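Local coordinates for protein ATP-dependent DNA helicase uvsW (Enterobacteria phage T4, PDB 1RIF) that couples ATP hydrolysis to 3'-5' translocation and duplex DNA unwinding, driving branch migration of Holliday junctions and the reorganisation of stalled replication forks, at residues F22-D27 against D73-K78; R150-N155 against F226-N231. The protein carries 1 engineered substitution. All coordinates share one frame; numbering follows the deposited sequence.

Contact 1 (F22-D27 against D73-K78)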
# COMPACT_ATOMS: atom_id res chain seq x y z
N PHE A 22 -8.53 14.70 20.98
CA PHE A 22 -8.62 14.74 19.53
C PHE A 22 -7.65 15.77 18.95
O PHE A 22 -6.97 15.52 17.96
CB PHE A 22 -10.03 15.10 19.08
CG PHE A 22 -10.14 15.33 17.60
CD1 PHE A 22 -10.02 14.26 16.71
CD2 PHE A 22 -10.31 16.61 17.09
CE1 PHE A 22 -10.08 14.47 15.33
CE2 PHE A 22 -10.37 16.83 15.71
CZ PHE A 22 -10.25 15.76 14.83
N HIS A 23 -7.59 16.94 19.58
CA HIS A 23 -6.70 17.98 19.11
C HIS A 23 -5.25 17.60 19.33
O HIS A 23 -4.37 17.99 18.55
CB HIS A 23 -7.06 19.30 19.79
CG HIS A 23 -8.40 19.82 19.39
ND1 HIS A 23 -9.16 20.64 20.19
CD2 HIS A 23 -9.13 19.61 18.27
CE1 HIS A 23 -10.30 20.92 19.58
NE2 HIS A 23 -10.30 20.31 18.41
N GLU A 24 -4.98 16.84 20.38
CA GLU A 24 -3.62 16.40 20.66
C GLU A 24 -3.24 15.40 19.57
O GLU A 24 -2.14 15.45 19.03
CB GLU A 24 -3.56 15.74 22.02
CG GLU A 24 -4.02 16.65 23.14
CD GLU A 24 -3.96 15.98 24.49
OE1 GLU A 24 -4.59 14.91 24.65
OE2 GLU A 24 -3.28 16.52 25.40
N LEU A 25 -4.17 14.50 19.27
CA LEU A 25 -3.97 13.49 18.23
C LEU A 25 -3.82 14.12 16.85
O LEU A 25 -3.05 13.64 16.01
CB LEU A 25 -5.15 12.52 18.21
CG LEU A 25 -5.19 11.41 19.25
CD1 LEU A 25 -6.58 10.80 19.29
CD2 LEU A 25 -4.14 10.36 18.92
N ARG A 26 -4.57 15.19 16.63
CA ARG A 26 -4.56 15.90 15.35
C ARG A 26 -3.22 16.59 15.11
O ARG A 26 -2.78 16.71 13.97
CB ARG A 26 -5.70 16.93 15.32
CG ARG A 26 -5.76 17.77 14.07
CD ARG A 26 -6.98 18.66 14.06
NE ARG A 26 -6.93 19.59 12.94
CZ ARG A 26 -6.23 20.72 12.92
NH1 ARG A 26 -5.51 21.08 13.97
NH2 ARG A 26 -6.23 21.49 11.83
N ASP A 27 -2.58 17.05 16.18
CA ASP A 27 -1.28 17.70 16.07
C ASP A 27 -0.21 16.64 15.98
O ASP A 27 0.79 16.79 15.27
CB ASP A 27 -1.00 18.60 17.28
CG ASP A 27 -1.92 19.82 17.33
OD1 ASP A 27 -2.45 20.20 16.26
OD2 ASP A 27 -2.09 20.40 18.43
N ASP A 73 1.16 6.40 25.24
CA ASP A 73 2.20 6.24 26.26
C ASP A 73 2.60 7.61 26.80
O ASP A 73 2.77 7.80 28.00
CB ASP A 73 3.45 5.56 25.70
CG ASP A 73 3.25 4.09 25.40
OD1 ASP A 73 2.45 3.44 26.10
OD2 ASP A 73 3.92 3.58 24.48
N ASN A 74 2.74 8.56 25.88
CA ASN A 74 3.12 9.93 26.19
C ASN A 74 2.08 10.67 27.06
O ASN A 74 2.43 11.29 28.07
CB ASN A 74 3.32 10.69 24.87
CG ASN A 74 3.62 12.16 25.08
OD1 ASN A 74 3.31 12.99 24.23
ND2 ASN A 74 4.25 12.48 26.21
N PHE A 75 0.81 10.59 26.67
CA PHE A 75 -0.24 11.27 27.41
C PHE A 75 -0.92 10.39 28.45
O PHE A 75 -1.98 10.74 28.99
CB PHE A 75 -1.30 11.82 26.46
CG PHE A 75 -0.77 12.81 25.46
CD1 PHE A 75 0.04 12.40 24.41
CD2 PHE A 75 -1.09 14.16 25.58
CE1 PHE A 75 0.53 13.31 23.48
CE2 PHE A 75 -0.60 15.09 24.65
CZ PHE A 75 0.21 14.66 23.60
N GLY A 76 -0.31 9.24 28.73
CA GLY A 76 -0.87 8.33 29.70
C GLY A 76 -2.31 7.94 29.39
O GLY A 76 -3.13 7.85 30.31
N TYR A 77 -2.61 7.70 28.12
CA TYR A 77 -3.97 7.33 27.74
C TYR A 77 -4.19 5.82 27.65
O TYR A 77 -3.26 5.06 27.36
CB TYR A 77 -4.35 7.96 26.40
CG TYR A 77 -4.63 9.45 26.47
CD1 TYR A 77 -5.45 9.98 27.46
CD2 TYR A 77 -4.11 10.32 25.51
CE1 TYR A 77 -5.75 11.34 27.51
CE2 TYR A 77 -4.40 11.69 25.54
CZ TYR A 77 -5.22 12.19 26.54
OH TYR A 77 -5.52 13.54 26.58
N LYS A 78 -5.43 5.41 27.91
CA LYS A 78 -5.82 4.01 27.84
C LYS A 78 -6.69 3.85 26.59
O LYS A 78 -7.65 4.60 26.41
CB LYS A 78 -6.64 3.61 29.09
CG LYS A 78 -5.85 3.60 30.40
CD LYS A 78 -4.82 2.46 30.46
CE LYS A 78 -3.60 2.71 29.57
NZ LYS A 78 -2.61 1.58 29.60
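A single carboxylate, that of E24, reaches across to two aromatic side chains and shows how one helical glutamate can join a helix to a turn some fifty residues on. The hydroxyl OH of Y77 donates to E24 OE1 over a short 2.5 Å, meeting the syn lone pair on the side of the other oxygen. E24 OE1 also lies at the edge of the tyrosine ring, near its plane, although the carboxylate is turned 67° against that ring. The second oxygen makes a van der Waals contact with F75: E24 OE2 lies 3.1 Å from F75 CE2, oblique to the ring, and E24 CB follows at 4.0 Å from the same carbon. In E24, CG lies anti to the carbonyl carbon (chi1 -58°) and the chain then runs straight on to CD, which carries the acid outward from helix 19-28. Both segments belong to the N-terminal UvsW domain, where this surface contact ties that helix to the turn between helix 68-74 and edge strand 79-81. F75 is the first residue to leave helical geometry, and G76 follows with positive phi (55°). Over one face of the Y77 ring sits the carbonyl F75 O, 3.8 Å above the plane. F71 of helix 68-74 stacks on F75 and touches E24 as well.

Contact 2 (R150-N155 against F226-N231)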
# COMPACT_ATOMS: atom_id res chain seq x y z
N ARG A 150 -0.23 -13.46 -7.03
CA ARG A 150 -0.64 -14.86 -7.24
C ARG A 150 -1.42 -15.34 -6.01
O ARG A 150 -2.50 -15.92 -6.12
CB ARG A 150 0.59 -15.76 -7.37
CG ARG A 150 0.49 -16.91 -8.36
CD ARG A 150 -0.83 -17.66 -8.37
NE ARG A 150 -1.24 -17.82 -9.76
CZ ARG A 150 -1.89 -18.88 -10.26
NH1 ARG A 150 -2.21 -19.90 -9.49
NH2 ARG A 150 -2.18 -18.90 -11.55
N TYR A 151 -0.83 -15.13 -4.84
CA TYR A 151 -1.45 -15.54 -3.59
C TYR A 151 -2.84 -14.95 -3.47
O TYR A 151 -3.80 -15.66 -3.20
CB TYR A 151 -0.63 -15.09 -2.39
CG TYR A 151 -1.28 -15.45 -1.08
CD1 TYR A 151 -1.04 -16.68 -0.48
CD2 TYR A 151 -2.20 -14.59 -0.48
CE1 TYR A 151 -1.71 -17.05 0.69
CE2 TYR A 151 -2.87 -14.95 0.68
CZ TYR A 151 -2.62 -16.18 1.26
OH TYR A 151 -3.29 -16.55 2.41
N TYR A 152 -2.94 -13.64 -3.66
CA TYR A 152 -4.23 -12.95 -3.56
C TYR A 152 -5.22 -13.50 -4.59
O TYR A 152 -6.38 -13.78 -4.27
CB TYR A 152 -4.06 -11.45 -3.79
CG TYR A 152 -5.35 -10.71 -3.63
CD1 TYR A 152 -5.80 -10.29 -2.37
CD2 TYR A 152 -6.20 -10.52 -4.72
CE1 TYR A 152 -7.05 -9.72 -2.21
CE2 TYR A 152 -7.45 -9.95 -4.57
CZ TYR A 152 -7.88 -9.56 -3.31
OH TYR A 152 -9.15 -9.05 -3.17
N LEU A 153 -4.75 -13.63 -5.82
CA LEU A 153 -5.57 -14.13 -6.93
C LEU A 153 -6.23 -15.46 -6.55
O LEU A 153 -7.44 -15.65 -6.75
CB LEU A 153 -4.67 -14.29 -8.16
CG LEU A 153 -5.15 -14.39 -9.62
CD1 LEU A 153 -5.30 -15.83 -10.01
CD2 LEU A 153 -6.43 -13.61 -9.84
N GLU A 154 -5.46 -16.36 -5.97
CA GLU A 154 -5.98 -17.67 -5.59
C GLU A 154 -6.91 -17.68 -4.37
O GLU A 154 -7.78 -18.55 -4.26
CB GLU A 154 -4.83 -18.63 -5.32
CG GLU A 154 -3.87 -18.79 -6.47
CD GLU A 154 -2.89 -19.92 -6.23
OE1 GLU A 154 -2.80 -20.40 -5.07
OE2 GLU A 154 -2.19 -20.32 -7.19
N ASN A 155 -6.74 -16.72 -3.48
CA ASN A 155 -7.53 -16.69 -2.25
C ASN A 155 -8.65 -15.65 -2.11
O ASN A 155 -9.45 -15.74 -1.18
CB ASN A 155 -6.58 -16.57 -1.06
CG ASN A 155 -5.72 -17.80 -0.89
OD1 ASN A 155 -6.19 -18.83 -0.40
ND2 ASN A 155 -4.47 -17.72 -1.33
N PHE A 226 -10.38 -3.01 -5.86
CA PHE A 226 -9.10 -3.62 -5.50
C PHE A 226 -8.98 -4.19 -4.09
O PHE A 226 -9.35 -3.54 -3.12
CB PHE A 226 -7.97 -2.63 -5.76
CG PHE A 226 -7.88 -2.20 -7.19
CD1 PHE A 226 -8.40 -0.98 -7.61
CD2 PHE A 226 -7.35 -3.07 -8.15
CE1 PHE A 226 -8.39 -0.62 -8.96
CE2 PHE A 226 -7.33 -2.72 -9.50
CZ PHE A 226 -7.85 -1.50 -9.91
N GLY A 227 -8.47 -5.42 -4.01
CA GLY A 227 -8.28 -6.07 -2.73
C GLY A 227 -6.82 -5.99 -2.31
O GLY A 227 -6.48 -6.10 -1.13
N MET A 228 -5.95 -5.81 -3.30
CA MET A 228 -4.52 -5.69 -3.06
C MET A 228 -3.94 -4.62 -3.97
O MET A 228 -4.37 -4.47 -5.11
CB MET A 228 -3.82 -7.03 -3.34
CG MET A 228 -2.30 -6.98 -3.16
SD MET A 228 -1.47 -8.54 -3.57
CE MET A 228 -1.78 -9.49 -2.07
N MET A 229 -2.98 -3.86 -3.45
CA MET A 229 -2.33 -2.80 -4.21
C MET A 229 -0.85 -2.77 -3.84
O MET A 229 -0.48 -2.92 -2.68
CB MET A 229 -2.99 -1.44 -3.89
CG MET A 229 -2.37 -0.21 -4.57
SD MET A 229 -0.88 0.48 -3.75
CE MET A 229 -1.59 1.23 -2.31
N MET A 230 -0.01 -2.58 -4.86
CA MET A 230 1.43 -2.52 -4.69
C MET A 230 1.99 -1.33 -5.46
O MET A 230 1.53 -0.99 -6.56
CB MET A 230 2.09 -3.78 -5.24
CG MET A 230 1.73 -5.08 -4.57
SD MET A 230 2.24 -6.44 -5.63
CE MET A 230 0.70 -7.29 -5.87
N ASN A 231 3.01 -0.70 -4.88
CA ASN A 231 3.68 0.43 -5.53
C ASN A 231 5.19 0.19 -5.44
O ASN A 231 5.79 0.30 -4.36
CB ASN A 231 3.30 1.75 -4.85
CG ASN A 231 4.01 2.96 -5.47
OD1 ASN A 231 4.41 2.94 -6.63
ND2 ASN A 231 4.15 4.02 -4.68
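Apolar packing dominates where Y152, on the last turns of helix 141-155, lies against M228 and the backbone of G227. M228 CB makes a CH-pi contact over one face of the Y152 ring, 4.2 Å from its centroid and offset toward the rim. Tyrosine and methionine side chains lie antiparallel, the methyl M228 CE reaching Y152 CB at 3.5 Å. A bend at chi3 of M228 (-79°) turns that methyl toward the tyrosine CB. The Met-aromatic component is oblique, with M228 SD 5.4 Å from the ring centroid and 50° off its normal. Close backbone packing accounts for the far end of the ring, where Y152 OH approaches G227 CA to 3.1 Å, a place with no room for a side chain. Within the helix, N155 ND2 donates to Y151 O at 2.9 Å, and that carbonyl also accepts from N155 N. Beyond it, Y152 OH has a weak hydrogen bond with G158 N, while M228 pairs through its backbone with L161 of strand 159-163. Helix 141-155, which overlaps the end of the predicted ATP-binding loop and packs on central strand 226-232 of the parallel sheet, fits the RecA-like P-loop fold of SF2 helicases.

Overall arrangement
Contact 1 and contact 2 illustrate the two-domain build of this fragment, which holds the N-terminal UvsW domain and the ATP-binding helicase domain. Their centres are 35 Å apart, on opposite sides of the chain's centre, and their nearest atoms are about 22 Å from one another. They follow in series: both segments of contact 1 precede those of contact 2 along the chain. They share no helix or sheet. The first lies at the surface beside the small mixed sheet that ends in strand 79-81; the second is buried between helix 141-155 and strand 226-232 of the seven-stranded parallel sheet. Each lies within one domain, and neither spans the two.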